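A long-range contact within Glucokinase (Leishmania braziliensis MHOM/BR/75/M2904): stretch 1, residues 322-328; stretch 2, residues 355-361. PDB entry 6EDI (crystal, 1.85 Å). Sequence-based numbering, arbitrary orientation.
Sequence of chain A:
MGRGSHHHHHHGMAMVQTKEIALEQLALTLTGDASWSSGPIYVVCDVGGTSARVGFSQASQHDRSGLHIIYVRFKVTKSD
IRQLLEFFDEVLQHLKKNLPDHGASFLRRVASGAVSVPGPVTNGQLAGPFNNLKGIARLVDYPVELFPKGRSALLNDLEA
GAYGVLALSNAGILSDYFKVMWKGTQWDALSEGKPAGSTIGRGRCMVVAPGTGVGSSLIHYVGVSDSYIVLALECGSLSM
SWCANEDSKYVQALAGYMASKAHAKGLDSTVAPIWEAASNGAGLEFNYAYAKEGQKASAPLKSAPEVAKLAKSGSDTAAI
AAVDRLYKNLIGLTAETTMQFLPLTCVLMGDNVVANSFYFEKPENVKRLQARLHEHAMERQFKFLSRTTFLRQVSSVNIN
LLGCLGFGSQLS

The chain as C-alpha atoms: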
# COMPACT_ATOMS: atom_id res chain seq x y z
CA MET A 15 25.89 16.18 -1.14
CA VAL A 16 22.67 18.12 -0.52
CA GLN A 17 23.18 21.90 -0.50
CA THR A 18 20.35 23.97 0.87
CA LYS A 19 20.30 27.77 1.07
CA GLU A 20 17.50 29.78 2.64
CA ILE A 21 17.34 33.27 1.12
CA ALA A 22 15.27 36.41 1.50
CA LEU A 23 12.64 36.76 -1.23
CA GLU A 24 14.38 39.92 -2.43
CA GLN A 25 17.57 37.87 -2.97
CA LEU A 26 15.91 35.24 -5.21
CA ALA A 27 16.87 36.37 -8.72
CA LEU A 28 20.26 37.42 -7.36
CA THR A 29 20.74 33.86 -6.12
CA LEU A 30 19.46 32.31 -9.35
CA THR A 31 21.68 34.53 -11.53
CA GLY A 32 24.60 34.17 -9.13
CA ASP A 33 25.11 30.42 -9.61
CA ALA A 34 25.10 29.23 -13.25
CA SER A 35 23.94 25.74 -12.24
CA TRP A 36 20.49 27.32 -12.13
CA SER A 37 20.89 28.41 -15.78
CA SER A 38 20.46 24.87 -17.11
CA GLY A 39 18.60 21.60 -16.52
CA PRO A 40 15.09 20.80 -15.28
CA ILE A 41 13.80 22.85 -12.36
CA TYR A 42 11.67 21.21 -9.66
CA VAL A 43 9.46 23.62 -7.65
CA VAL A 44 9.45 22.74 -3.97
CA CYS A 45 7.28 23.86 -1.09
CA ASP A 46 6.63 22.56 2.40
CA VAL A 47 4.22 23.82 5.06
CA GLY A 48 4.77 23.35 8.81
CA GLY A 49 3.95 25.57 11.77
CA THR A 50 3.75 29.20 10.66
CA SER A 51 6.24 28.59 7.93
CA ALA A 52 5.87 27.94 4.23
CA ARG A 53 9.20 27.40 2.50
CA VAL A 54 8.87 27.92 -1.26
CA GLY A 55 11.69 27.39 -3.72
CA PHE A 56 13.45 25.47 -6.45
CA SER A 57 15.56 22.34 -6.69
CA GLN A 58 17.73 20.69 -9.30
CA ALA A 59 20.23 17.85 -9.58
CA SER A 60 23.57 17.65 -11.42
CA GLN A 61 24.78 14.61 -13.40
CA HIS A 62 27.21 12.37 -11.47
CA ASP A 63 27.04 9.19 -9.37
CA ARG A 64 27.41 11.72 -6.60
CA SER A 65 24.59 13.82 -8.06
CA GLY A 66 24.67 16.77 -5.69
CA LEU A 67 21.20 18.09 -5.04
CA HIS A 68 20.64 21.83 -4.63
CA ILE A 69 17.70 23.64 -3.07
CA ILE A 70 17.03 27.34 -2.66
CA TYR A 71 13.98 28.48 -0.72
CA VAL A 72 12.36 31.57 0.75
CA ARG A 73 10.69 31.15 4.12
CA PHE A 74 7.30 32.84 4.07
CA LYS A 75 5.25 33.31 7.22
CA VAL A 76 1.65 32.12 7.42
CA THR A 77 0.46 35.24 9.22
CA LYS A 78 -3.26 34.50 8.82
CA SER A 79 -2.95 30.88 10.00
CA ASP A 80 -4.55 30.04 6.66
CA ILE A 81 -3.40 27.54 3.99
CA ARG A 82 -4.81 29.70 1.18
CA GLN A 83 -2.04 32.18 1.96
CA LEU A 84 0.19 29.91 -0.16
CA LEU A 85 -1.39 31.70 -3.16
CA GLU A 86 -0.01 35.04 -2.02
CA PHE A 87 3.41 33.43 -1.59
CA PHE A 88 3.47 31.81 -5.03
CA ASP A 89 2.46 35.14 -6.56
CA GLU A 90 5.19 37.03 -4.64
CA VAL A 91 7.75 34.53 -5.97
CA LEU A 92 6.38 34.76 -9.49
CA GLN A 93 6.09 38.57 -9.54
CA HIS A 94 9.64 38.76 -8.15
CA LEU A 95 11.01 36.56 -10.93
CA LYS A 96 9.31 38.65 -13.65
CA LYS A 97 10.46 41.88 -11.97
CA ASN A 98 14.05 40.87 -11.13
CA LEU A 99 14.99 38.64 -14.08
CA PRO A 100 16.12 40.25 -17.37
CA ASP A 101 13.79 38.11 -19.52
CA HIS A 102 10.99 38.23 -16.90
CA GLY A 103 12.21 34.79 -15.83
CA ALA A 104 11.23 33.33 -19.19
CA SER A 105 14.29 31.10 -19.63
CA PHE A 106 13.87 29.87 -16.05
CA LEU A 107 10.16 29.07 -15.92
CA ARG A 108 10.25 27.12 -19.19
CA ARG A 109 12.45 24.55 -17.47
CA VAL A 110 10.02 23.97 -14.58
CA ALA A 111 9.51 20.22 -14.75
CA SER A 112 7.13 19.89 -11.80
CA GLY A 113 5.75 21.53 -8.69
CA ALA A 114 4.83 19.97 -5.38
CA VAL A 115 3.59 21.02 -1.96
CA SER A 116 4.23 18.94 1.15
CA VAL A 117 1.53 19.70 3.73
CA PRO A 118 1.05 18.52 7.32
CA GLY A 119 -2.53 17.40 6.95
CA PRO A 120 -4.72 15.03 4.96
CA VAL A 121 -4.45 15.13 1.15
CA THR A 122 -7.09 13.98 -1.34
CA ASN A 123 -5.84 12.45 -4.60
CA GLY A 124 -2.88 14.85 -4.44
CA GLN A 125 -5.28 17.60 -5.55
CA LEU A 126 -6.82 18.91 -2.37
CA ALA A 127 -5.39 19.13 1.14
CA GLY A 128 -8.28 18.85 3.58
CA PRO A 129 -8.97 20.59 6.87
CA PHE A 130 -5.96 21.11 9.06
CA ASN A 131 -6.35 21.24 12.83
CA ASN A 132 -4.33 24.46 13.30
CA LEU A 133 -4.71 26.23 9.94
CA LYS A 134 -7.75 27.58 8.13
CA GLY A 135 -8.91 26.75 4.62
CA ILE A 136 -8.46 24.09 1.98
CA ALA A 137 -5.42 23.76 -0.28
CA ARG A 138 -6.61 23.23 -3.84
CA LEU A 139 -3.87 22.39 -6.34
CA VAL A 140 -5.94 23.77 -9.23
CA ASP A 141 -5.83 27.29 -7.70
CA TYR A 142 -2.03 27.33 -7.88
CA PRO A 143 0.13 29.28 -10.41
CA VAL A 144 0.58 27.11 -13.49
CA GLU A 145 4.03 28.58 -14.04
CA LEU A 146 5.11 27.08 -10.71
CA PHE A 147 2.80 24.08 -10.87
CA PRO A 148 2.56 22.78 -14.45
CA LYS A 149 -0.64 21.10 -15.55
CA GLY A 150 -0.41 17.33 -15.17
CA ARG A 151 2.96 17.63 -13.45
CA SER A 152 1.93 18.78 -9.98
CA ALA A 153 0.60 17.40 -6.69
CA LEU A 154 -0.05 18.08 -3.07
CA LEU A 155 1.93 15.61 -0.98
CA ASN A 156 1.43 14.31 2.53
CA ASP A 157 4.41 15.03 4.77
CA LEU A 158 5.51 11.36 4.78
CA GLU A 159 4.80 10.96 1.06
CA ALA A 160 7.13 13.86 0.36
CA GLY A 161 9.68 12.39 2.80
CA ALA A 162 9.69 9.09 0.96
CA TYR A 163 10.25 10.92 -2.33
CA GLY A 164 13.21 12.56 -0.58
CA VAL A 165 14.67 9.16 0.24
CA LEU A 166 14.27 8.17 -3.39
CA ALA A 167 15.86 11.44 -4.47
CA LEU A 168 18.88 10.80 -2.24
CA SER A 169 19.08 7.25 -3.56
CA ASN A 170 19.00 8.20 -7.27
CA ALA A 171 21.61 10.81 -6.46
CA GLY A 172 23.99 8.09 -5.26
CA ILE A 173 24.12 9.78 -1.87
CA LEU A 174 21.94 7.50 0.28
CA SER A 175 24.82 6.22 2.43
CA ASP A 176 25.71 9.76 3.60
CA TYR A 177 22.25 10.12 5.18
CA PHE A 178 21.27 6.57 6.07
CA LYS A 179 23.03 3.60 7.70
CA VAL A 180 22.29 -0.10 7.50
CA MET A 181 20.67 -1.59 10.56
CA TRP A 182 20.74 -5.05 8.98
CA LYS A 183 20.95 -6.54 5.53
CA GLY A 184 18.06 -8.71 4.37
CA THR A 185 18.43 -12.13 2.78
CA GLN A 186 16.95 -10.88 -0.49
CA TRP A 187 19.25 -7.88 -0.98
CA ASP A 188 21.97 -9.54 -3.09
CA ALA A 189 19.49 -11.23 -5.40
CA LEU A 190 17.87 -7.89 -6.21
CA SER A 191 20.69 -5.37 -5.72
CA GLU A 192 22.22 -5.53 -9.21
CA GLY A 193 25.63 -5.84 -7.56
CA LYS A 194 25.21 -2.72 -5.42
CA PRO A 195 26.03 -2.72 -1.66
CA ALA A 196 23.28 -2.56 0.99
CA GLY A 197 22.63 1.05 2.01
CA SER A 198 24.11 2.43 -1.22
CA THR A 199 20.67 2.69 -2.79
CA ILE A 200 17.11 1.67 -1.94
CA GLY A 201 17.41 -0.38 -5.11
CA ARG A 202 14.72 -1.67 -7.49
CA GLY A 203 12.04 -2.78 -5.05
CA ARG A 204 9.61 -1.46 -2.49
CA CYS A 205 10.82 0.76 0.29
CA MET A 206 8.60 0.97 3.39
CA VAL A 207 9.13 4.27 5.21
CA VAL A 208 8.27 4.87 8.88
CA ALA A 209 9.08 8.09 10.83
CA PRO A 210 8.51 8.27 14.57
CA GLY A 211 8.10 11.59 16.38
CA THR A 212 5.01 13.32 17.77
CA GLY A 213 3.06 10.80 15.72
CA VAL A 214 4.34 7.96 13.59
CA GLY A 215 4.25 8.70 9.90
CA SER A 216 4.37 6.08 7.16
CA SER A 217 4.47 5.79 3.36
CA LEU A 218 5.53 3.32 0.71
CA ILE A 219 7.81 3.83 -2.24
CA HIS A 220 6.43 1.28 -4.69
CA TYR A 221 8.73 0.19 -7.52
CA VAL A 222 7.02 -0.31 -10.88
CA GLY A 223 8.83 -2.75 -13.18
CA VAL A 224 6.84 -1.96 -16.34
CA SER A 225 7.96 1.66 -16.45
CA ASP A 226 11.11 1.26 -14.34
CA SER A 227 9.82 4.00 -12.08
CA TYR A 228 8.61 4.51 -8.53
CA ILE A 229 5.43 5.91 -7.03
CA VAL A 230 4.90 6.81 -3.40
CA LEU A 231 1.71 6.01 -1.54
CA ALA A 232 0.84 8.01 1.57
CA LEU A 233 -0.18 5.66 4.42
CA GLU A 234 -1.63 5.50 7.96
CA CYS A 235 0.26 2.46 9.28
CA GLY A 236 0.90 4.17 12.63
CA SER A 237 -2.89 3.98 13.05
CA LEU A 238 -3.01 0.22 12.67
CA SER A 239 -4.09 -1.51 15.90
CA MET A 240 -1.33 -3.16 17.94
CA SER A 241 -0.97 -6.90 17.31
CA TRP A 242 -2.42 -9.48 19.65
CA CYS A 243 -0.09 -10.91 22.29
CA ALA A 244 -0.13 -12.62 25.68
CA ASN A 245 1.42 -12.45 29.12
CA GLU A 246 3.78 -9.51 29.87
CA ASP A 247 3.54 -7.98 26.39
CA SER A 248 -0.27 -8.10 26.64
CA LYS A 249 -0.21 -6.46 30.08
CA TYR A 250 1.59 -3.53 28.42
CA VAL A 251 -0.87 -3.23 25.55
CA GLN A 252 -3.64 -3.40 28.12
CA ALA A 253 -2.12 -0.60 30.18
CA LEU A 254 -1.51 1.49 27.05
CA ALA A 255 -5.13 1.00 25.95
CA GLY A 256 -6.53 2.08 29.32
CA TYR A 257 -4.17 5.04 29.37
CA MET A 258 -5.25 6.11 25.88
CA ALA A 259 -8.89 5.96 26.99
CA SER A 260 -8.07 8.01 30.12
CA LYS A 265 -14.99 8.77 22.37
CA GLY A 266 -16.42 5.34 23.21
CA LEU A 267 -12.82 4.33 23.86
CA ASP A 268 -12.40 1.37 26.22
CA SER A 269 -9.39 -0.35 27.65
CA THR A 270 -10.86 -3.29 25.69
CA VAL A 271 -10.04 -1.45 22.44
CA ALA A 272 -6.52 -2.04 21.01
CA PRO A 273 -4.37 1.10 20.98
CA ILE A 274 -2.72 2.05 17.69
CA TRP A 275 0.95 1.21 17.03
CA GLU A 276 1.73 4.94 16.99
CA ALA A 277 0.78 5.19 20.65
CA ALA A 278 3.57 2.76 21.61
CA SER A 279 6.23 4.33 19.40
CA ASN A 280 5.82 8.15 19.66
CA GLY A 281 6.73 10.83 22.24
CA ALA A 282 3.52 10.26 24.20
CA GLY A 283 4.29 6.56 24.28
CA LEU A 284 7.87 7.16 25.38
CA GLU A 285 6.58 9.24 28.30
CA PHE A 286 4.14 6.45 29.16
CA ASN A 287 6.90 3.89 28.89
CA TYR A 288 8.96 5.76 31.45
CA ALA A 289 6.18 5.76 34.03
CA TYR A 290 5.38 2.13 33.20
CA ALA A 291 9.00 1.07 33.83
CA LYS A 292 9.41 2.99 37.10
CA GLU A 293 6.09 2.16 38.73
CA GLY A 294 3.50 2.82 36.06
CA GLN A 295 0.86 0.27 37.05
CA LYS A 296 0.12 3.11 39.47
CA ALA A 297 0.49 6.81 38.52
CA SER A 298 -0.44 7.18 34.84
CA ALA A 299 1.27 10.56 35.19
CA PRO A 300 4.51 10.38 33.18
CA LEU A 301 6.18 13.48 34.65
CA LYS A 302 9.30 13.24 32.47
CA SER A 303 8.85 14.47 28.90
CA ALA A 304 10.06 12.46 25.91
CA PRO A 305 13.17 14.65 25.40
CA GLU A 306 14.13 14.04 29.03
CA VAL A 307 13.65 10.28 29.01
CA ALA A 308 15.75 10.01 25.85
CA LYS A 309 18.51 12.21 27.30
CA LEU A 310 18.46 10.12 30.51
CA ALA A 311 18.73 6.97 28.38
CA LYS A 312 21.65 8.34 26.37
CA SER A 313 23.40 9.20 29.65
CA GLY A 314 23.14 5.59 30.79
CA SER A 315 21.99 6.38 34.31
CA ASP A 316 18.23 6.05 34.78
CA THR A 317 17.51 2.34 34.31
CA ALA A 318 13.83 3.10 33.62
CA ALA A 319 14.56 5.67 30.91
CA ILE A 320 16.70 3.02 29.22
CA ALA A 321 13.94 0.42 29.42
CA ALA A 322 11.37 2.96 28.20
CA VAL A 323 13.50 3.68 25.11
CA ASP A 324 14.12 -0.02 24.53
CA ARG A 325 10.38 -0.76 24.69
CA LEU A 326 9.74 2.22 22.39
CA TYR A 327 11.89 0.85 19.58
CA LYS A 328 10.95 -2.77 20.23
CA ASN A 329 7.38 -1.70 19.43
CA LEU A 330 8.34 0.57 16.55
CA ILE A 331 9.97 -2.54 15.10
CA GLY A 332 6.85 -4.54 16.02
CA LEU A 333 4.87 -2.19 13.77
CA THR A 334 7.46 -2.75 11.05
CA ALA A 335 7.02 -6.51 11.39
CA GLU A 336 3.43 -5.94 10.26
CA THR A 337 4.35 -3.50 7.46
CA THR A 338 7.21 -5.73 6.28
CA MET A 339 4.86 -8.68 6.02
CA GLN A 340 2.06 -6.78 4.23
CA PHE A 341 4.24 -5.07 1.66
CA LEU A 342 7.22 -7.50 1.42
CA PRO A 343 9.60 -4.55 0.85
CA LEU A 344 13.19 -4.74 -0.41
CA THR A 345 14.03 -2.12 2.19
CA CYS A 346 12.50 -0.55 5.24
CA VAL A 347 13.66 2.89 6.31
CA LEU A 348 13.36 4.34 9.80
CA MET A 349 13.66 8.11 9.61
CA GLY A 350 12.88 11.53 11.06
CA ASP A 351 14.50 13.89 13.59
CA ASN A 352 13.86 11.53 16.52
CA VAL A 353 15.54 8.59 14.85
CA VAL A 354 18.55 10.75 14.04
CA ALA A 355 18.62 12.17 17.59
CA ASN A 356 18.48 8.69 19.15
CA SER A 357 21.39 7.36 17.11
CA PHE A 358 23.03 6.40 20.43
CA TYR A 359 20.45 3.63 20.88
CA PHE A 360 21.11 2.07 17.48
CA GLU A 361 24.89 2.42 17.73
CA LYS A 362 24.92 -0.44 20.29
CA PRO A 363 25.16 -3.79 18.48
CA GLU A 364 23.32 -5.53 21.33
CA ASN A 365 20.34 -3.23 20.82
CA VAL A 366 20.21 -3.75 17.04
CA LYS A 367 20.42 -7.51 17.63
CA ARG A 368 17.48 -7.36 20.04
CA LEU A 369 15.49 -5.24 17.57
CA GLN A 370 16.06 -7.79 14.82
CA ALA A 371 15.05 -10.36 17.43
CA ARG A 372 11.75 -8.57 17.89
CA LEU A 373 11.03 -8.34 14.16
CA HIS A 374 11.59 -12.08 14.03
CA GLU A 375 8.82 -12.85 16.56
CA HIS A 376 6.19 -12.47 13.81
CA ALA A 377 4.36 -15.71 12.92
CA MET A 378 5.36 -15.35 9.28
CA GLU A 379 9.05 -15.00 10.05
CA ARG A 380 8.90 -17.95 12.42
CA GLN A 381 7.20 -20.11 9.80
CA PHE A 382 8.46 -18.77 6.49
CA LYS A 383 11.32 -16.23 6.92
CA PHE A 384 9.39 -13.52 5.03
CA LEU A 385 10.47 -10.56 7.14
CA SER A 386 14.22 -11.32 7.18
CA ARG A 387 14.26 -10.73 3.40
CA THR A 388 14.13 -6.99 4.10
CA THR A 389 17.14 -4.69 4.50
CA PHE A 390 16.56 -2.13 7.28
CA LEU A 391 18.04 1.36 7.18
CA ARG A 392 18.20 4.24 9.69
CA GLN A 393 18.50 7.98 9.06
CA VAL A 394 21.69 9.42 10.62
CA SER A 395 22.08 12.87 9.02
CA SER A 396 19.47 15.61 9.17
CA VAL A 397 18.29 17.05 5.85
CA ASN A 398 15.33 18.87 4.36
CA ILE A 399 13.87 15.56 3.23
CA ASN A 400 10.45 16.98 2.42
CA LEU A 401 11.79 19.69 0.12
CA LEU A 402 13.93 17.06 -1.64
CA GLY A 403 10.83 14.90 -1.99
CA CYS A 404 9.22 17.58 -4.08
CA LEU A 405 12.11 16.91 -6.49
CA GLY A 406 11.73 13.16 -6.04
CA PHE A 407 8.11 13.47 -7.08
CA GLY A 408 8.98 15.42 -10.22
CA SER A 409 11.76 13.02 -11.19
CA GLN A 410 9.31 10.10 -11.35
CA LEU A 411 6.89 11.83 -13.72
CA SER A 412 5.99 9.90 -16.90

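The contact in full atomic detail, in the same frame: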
# COMPACT_ATOMS: atom_id res chain seq x y z
N ALA A 322 12.45 2.26 28.92
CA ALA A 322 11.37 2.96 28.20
C ALA A 322 11.74 3.19 26.74
O ALA A 322 10.88 3.06 25.86
CB ALA A 322 11.04 4.26 28.88
N VAL A 323 13.00 3.54 26.48
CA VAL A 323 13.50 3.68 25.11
C VAL A 323 13.54 2.34 24.40
O VAL A 323 13.15 2.23 23.23
CB VAL A 323 14.90 4.32 25.08
CG1 VAL A 323 15.51 4.23 23.69
CG2 VAL A 323 14.80 5.76 25.48
N ASP A 324 14.03 1.33 25.10
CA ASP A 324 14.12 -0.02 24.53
C ASP A 324 12.74 -0.52 24.13
O ASP A 324 12.57 -1.03 23.02
CB ASP A 324 14.77 -0.98 25.53
CG ASP A 324 14.98 -2.37 24.96
OD1 ASP A 324 15.57 -2.51 23.86
OD2 ASP A 324 14.54 -3.34 25.61
N ARG A 325 11.75 -0.36 25.02
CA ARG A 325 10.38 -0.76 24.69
C ARG A 325 9.83 0.05 23.52
O ARG A 325 9.09 -0.49 22.68
CB ARG A 325 9.45 -0.66 25.91
CG ARG A 325 8.10 -1.33 25.66
CD ARG A 325 7.06 -1.12 26.74
NE ARG A 325 7.46 -1.65 28.04
CZ ARG A 325 7.36 -2.92 28.40
NH1 ARG A 325 6.88 -3.82 27.56
NH2 ARG A 325 7.76 -3.29 29.61
N LEU A 326 10.19 1.33 23.46
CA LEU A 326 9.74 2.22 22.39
C LEU A 326 10.13 1.66 21.03
O LEU A 326 9.28 1.47 20.16
CB LEU A 326 10.33 3.63 22.55
CG LEU A 326 9.60 4.73 21.76
CD1 LEU A 326 8.28 5.08 22.43
CD2 LEU A 326 10.44 5.98 21.55
N TYR A 327 11.42 1.38 20.85
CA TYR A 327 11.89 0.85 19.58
C TYR A 327 11.56 -0.62 19.34
O TYR A 327 11.45 -1.06 18.19
CB TYR A 327 13.38 1.13 19.44
CG TYR A 327 13.63 2.60 19.24
CD1 TYR A 327 12.92 3.31 18.28
CD2 TYR A 327 14.53 3.29 20.04
CE1 TYR A 327 13.12 4.66 18.09
CE2 TYR A 327 14.73 4.65 19.87
CZ TYR A 327 14.03 5.32 18.89
OH TYR A 327 14.23 6.66 18.70
N LYS A 328 11.39 -1.39 20.41
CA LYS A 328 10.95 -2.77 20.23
C LYS A 328 9.57 -2.77 19.57
O LYS A 328 9.31 -3.57 18.68
CB LYS A 328 10.92 -3.51 21.57
CG LYS A 328 12.29 -4.05 22.00
CD LYS A 328 12.16 -5.13 23.08
CE LYS A 328 13.52 -5.59 23.60
NZ LYS A 328 14.50 -5.80 22.50
N ALA A 355 18.24 11.74 16.23
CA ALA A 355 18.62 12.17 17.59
C ALA A 355 18.96 11.00 18.52
O ALA A 355 19.80 11.13 19.41
CB ALA A 355 17.52 13.01 18.20
N ASN A 356 18.29 9.87 18.32
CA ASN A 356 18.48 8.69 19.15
C ASN A 356 19.46 7.70 18.54
O ASN A 356 19.40 6.49 18.81
CB ASN A 356 17.15 8.00 19.41
CG ASN A 356 16.18 8.83 20.24
OD1 ASN A 356 16.54 9.87 20.81
ND2 ASN A 356 14.95 8.36 20.33
N SER A 357 20.37 8.20 17.71
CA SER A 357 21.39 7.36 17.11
C SER A 357 22.13 6.50 18.14
O SER A 357 22.44 5.34 17.88
CB SER A 357 22.37 8.20 16.31
OG SER A 357 23.24 7.36 15.59
N PHE A 358 22.39 7.09 19.31
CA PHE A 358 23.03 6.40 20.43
C PHE A 358 22.42 5.01 20.69
O PHE A 358 23.15 4.04 20.92
CB PHE A 358 22.98 7.26 21.71
CG PHE A 358 21.64 7.24 22.42
CD1 PHE A 358 20.64 8.13 22.06
CD2 PHE A 358 21.39 6.32 23.43
CE1 PHE A 358 19.41 8.11 22.70
CE2 PHE A 358 20.16 6.29 24.07
CZ PHE A 358 19.18 7.18 23.71
N TYR A 359 21.10 4.91 20.64
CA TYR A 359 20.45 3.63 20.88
C TYR A 359 20.86 2.60 19.82
O TYR A 359 21.18 1.45 20.14
CB TYR A 359 18.92 3.78 20.97
CG TYR A 359 18.21 2.45 21.18
CD1 TYR A 359 18.11 1.89 22.45
CD2 TYR A 359 17.66 1.75 20.12
CE1 TYR A 359 17.47 0.67 22.66
CE2 TYR A 359 17.02 0.52 20.32
CZ TYR A 359 16.93 -0.01 21.59
OH TYR A 359 16.31 -1.24 21.81
N PHE A 360 20.86 3.01 18.56
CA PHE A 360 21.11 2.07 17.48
C PHE A 360 22.59 1.81 17.25
O PHE A 360 22.96 0.89 16.52
CB PHE A 360 20.48 2.57 16.19
CG PHE A 360 19.02 2.90 16.29
CD1 PHE A 360 18.06 1.91 16.14
CD2 PHE A 360 18.61 4.20 16.47
CE1 PHE A 360 16.71 2.22 16.21
CE2 PHE A 360 17.26 4.52 16.55
CZ PHE A 360 16.32 3.53 16.42
N GLU A 361 23.45 2.63 17.86
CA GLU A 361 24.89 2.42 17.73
C GLU A 361 25.39 1.21 18.54
O GLU A 361 26.49 0.71 18.30
CB GLU A 361 25.66 3.70 18.07
CG GLU A 361 25.42 4.87 17.11
CD GLU A 361 26.06 4.67 15.75
OE1 GLU A 361 26.98 3.83 15.65
OE2 GLU A 361 25.66 5.35 14.76

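Contact between residues 322-328 and 355-361 of Leishmania braziliensis glucokinase, built largely by two tyrosines, one from each stretch. Stretch 1 lies within a longer helix, held here by regular backbone bonds such as Tyr-327 N to Val-323 O (3.1 Å). Stretch 2 leaves helical geometry at Asn-356 and then forms a short, weakly bonded helix at about 357-361; Tyr-359 N also bonds back to Asn-356 O (3.0 Å). The two helix axes run nearly perpendicular, at 81°, and come no closer than 11.4 Å. Even the nearest CA atoms, those of Val-323 and Tyr-359, are 8.1 Å apart, so the gap is bridged by side chains, and together the stretches bury 349 Å².

Tyr-327 gives up the most surface, 98 Å². Its CA-to-CB bond points toward stretch 2, and its chi1 is in the m well. The ring meets three residues. Phe-360 directs its edge at one face of the Tyr-327 ring, with centroids 4.8 Å apart and planes at 52°; Phe-360 CZ approaches Tyr-327 CE1 to 3.8 Å, a geometry that sets ring hydrogens against a pi face. At the edge of the same ring, Asn-356 ND2 donates a very short hydrogen bond to Tyr-327 OH (2.5 Å), with an N-H...O angle of 157°. This bond gives the phenol oxygen a polar partner at the far end of an otherwise apolar ring, and both residues are buried.

Tyr-359 is the counterpart, with 91 Å² covered; its CA-to-CB bond points toward stretch 1 and chi1 is in the t well. Tyr-327 CD2 lies over one face of this ring, 3.5 Å from Tyr-359 CD2. The two ring planes are inclined by 36° with centroids 5.2 Å apart, an oblique packing that is neither a stack nor an edge-to-face pair. One helical turn before Tyr-327, Val-323 adds an aliphatic contact: its CG1 reaches Tyr-359 CD1 at 3.7 Å.

The hydroxyl end of Tyr-359 is held by a hydrogen bond to a carboxylate. Its OH donates to Asp-324 OD1 (2.5 Å), which lies at the ring edge near its plane. The CA-to-CB bond of Asp-324 points sideways, but the carboxylate comes nearer to stretch 2. The same oxygen, Asp-324 OD1, also forms a long salt bridge with Lys-328 NZ (3.7 Å), one turn further along the helix. Each tyrosine thus combines apolar ring contacts with a hydroxyl hydrogen-bonded to the opposite stretch.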